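PDB 3BRS: periplasmic binding protein/LacI transcriptional regulator from Clostridium phytofermentans, which probably binds a sugar outside the cell membrane and delivers it to a membrane transporter. Local coordinates for residues E183-Y188 / K210-E215. Numbering follows the deposited sequence.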
loop_
_atom_site.group_PDB
_atom_site.type_symbol
_atom_site.label_atom_id
_atom_site.label_comp_id
_atom_site.label_asym_id
_atom_site.label_seq_id
_atom_site.Cartn_x
_atom_site.Cartn_y
_atom_site.Cartn_z
ATOM N N GLU A 183 -9.625 -19.213 8.583
ATOM C CA GLU A 183 -8.732 -20.026 9.452
ATOM C C GLU A 183 -8.544 -19.393 10.830
ATOM O O GLU A 183 -8.703 -20.050 11.864
ATOM C CB GLU A 183 -7.379 -20.270 8.768
ATOM C CG GLU A 183 -6.320 -20.921 9.677
ATOM C CD GLU A 183 -5.004 -21.232 8.943
ATOM O OE1 GLU A 183 -4.542 -20.374 8.137
ATOM O OE2 GLU A 183 -4.452 -22.345 9.162
ATOM N N LEU A 184 -8.259 -18.104 10.866
ATOM C CA LEU A 184 -8.095 -17.437 12.153
ATOM C C LEU A 184 -9.350 -17.453 12.997
ATOM O O LEU A 184 -9.255 -17.743 14.188
ATOM C CB LEU A 184 -7.664 -15.959 11.994
ATOM C CG LEU A 184 -6.208 -15.487 11.859
ATOM C CD1 LEU A 184 -5.375 -16.382 10.964
ATOM C CD2 LEU A 184 -6.223 -14.049 11.357
ATOM N N LEU A 185 -10.515 -17.089 12.435
ATOM C CA LEU A 185 -11.722 -17.062 13.274
ATOM C C LEU A 185 -12.218 -18.485 13.678
ATOM O O LEU A 185 -12.918 -18.657 14.677
ATOM C CB LEU A 185 -12.843 -16.272 12.642
ATOM C CG LEU A 185 -12.575 -14.808 12.462
ATOM C CD1 LEU A 185 -13.687 -14.157 11.633
ATOM C CD2 LEU A 185 -12.415 -14.056 13.775
ATOM N N THR A 186 -11.801 -19.492 12.934
ATOM C CA THR A 186 -11.986 -20.861 13.393
ATOM C C THR A 186 -11.095 -21.226 14.573
ATOM O O THR A 186 -11.530 -21.906 15.520
ATOM C CB THR A 186 -11.788 -21.824 12.260
ATOM O OG1 THR A 186 -12.783 -21.520 11.282
ATOM C CG2 THR A 186 -12.076 -23.254 12.757
ATOM N N LYS A 187 -9.844 -20.787 14.514
ATOM C CA LYS A 187 -8.854 -21.219 15.482
ATOM C C LYS A 187 -8.843 -20.361 16.722
ATOM O O LYS A 187 -8.445 -20.806 17.795
ATOM C CB LYS A 187 -7.470 -21.243 14.832
ATOM C CG LYS A 187 -6.389 -21.685 15.770
ATOM C CD LYS A 187 -5.157 -22.158 14.983
ATOM C CE LYS A 187 -4.084 -22.659 15.938
ATOM N NZ LYS A 187 -3.184 -23.611 15.220
ATOM N N TYR A 188 -9.272 -19.116 16.592
ATOM C CA TYR A 188 -9.322 -18.233 17.739
ATOM C C TYR A 188 -10.723 -17.618 17.845
ATOM O O TYR A 188 -10.974 -16.510 17.339
ATOM C CB TYR A 188 -8.203 -17.171 17.707
ATOM C CG TYR A 188 -6.820 -17.696 17.281
ATOM C CD1 TYR A 188 -5.970 -18.275 18.216
ATOM C CD2 TYR A 188 -6.363 -17.600 15.983
ATOM C CE1 TYR A 188 -4.714 -18.758 17.861
ATOM C CE2 TYR A 188 -5.149 -18.104 15.622
ATOM C CZ TYR A 188 -4.318 -18.690 16.583
ATOM O OH TYR A 188 -3.061 -19.211 16.307
ATOM N N LYS A 210 -18.800 -12.215 6.825
ATOM C CA LYS A 210 -20.220 -12.188 6.387
ATOM C C LYS A 210 -20.760 -13.620 6.225
ATOM O O LYS A 210 -21.872 -13.958 6.678
ATOM C CB LYS A 210 -20.298 -11.512 5.009
ATOM C CG LYS A 210 -21.662 -10.826 4.743
ATOM C CD LYS A 210 -22.125 -11.062 3.309
ATOM C CE LYS A 210 -23.319 -10.150 2.930
ATOM N NZ LYS A 210 -24.300 -9.941 4.052
ATOM N N ASP A 211 -19.915 -14.480 5.608
ATOM C CA ASP A 211 -20.273 -15.859 5.275
ATOM C C ASP A 211 -20.313 -16.718 6.500
ATOM O O ASP A 211 -20.904 -17.819 6.493
ATOM C CB ASP A 211 -19.290 -16.469 4.272
ATOM C CG ASP A 211 -19.454 -15.900 2.828
ATOM O OD1 ASP A 211 -18.593 -16.262 2.007
ATOM O OD2 ASP A 211 -20.423 -15.120 2.499
ATOM N N MET A 212 -19.615 -16.252 7.530
ATOM C CA MET A 212 -19.522 -16.958 8.802
ATOM C C MET A 212 -20.665 -16.512 9.677
ATOM O O MET A 212 -20.856 -17.069 10.726
ATOM C CB MET A 212 -18.123 -16.719 9.441
ATOM C CG MET A 212 -17.016 -17.594 8.762
ATOM S SD MET A 212 -15.387 -17.386 9.479
ATOM C CE MET A 212 -15.495 -18.466 10.894
ATOM N N SER A 213 -21.442 -15.523 9.251
ATOM C CA SER A 213 -22.510 -14.938 10.109
ATOM C C SER A 213 -21.968 -14.423 11.446
ATOM O O SER A 213 -22.614 -14.550 12.484
ATOM C CB SER A 213 -23.640 -15.921 10.320
ATOM O OG SER A 213 -24.376 -16.048 9.112
ATOM N N LEU A 214 -20.800 -13.772 11.398
ATOM C CA LEU A 214 -20.119 -13.175 12.559
ATOM C C LEU A 214 -20.224 -11.650 12.640
ATOM O O LEU A 214 -19.536 -11.028 13.436
ATOM C CB LEU A 214 -18.633 -13.567 12.486
ATOM C CG LEU A 214 -18.423 -15.032 12.829
ATOM C CD1 LEU A 214 -16.993 -15.568 12.783
ATOM C CD2 LEU A 214 -18.997 -15.199 14.246
ATOM N N GLU A 215 -21.090 -11.037 11.835
ATOM C CA GLU A 215 -21.011 -9.580 11.619
ATOM C C GLU A 215 -21.427 -8.731 12.830
ATOM O O GLU A 215 -21.178 -7.504 12.871
ATOM C CB GLU A 215 -21.685 -9.127 10.288
ATOM C CG GLU A 215 -23.184 -8.733 10.378
ATOM C CD GLU A 215 -24.130 -9.916 10.646
ATOM O OE1 GLU A 215 -23.719 -11.094 10.403
ATOM O OE2 GLU A 215 -25.287 -9.654 11.094
#
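Leu185 meets Met212 and Leu214 where the C-terminal ends of two neighbouring helices, 174-187 and 199-211, come side by side. The backbones stay well apart, with 9.0 Å between Leu185 CA and Met212 CA. Side chains alone bridge the gap.

The apolar contacts are made by methyl and methylene groups. Met212 CE lies 3.9 Å from Leu185 CB. The methionine chain runs extended through chi2 (-179°) and bends at chi3 (82°), which turns its terminal methyl onto the base of the leucine. Leu185 reaches further with its CD1, which is 3.8 Å from Leu214 CD1. The two leucines lie alongside, running in opposite senses. Leu185 is buried and also packs on Ile191 and Met194 of strand 191-196, and on Val218.

One contact has a polar partner. Thr186 OG1 lies 4.1 Å from Met212 CE, a van der Waals contact with a thioether methyl. The threonine side chain stands roughly perpendicular to the methionine chain. Its hydroxyl hydrogen-bonds to Val182 O in its own helix.

Backbone geometry places the second leucine. Positive phi at Ser213 (56°), with two bonds back into the last turn, makes a Schellman motif after the helix. Met212 points its CB toward 183-188 before this turn, and Leu214 does so after it.

Helix 174-187, strand 191-196 and helix 199-211 follow one another in one of the two alpha/beta lobes of a periplasmic binding protein fold. Cohesion across the gap is dispersive and hydrophobic: a small apolar seam, burying 139 Å² in all, that runs from buried Leu185 out to exposed Thr186.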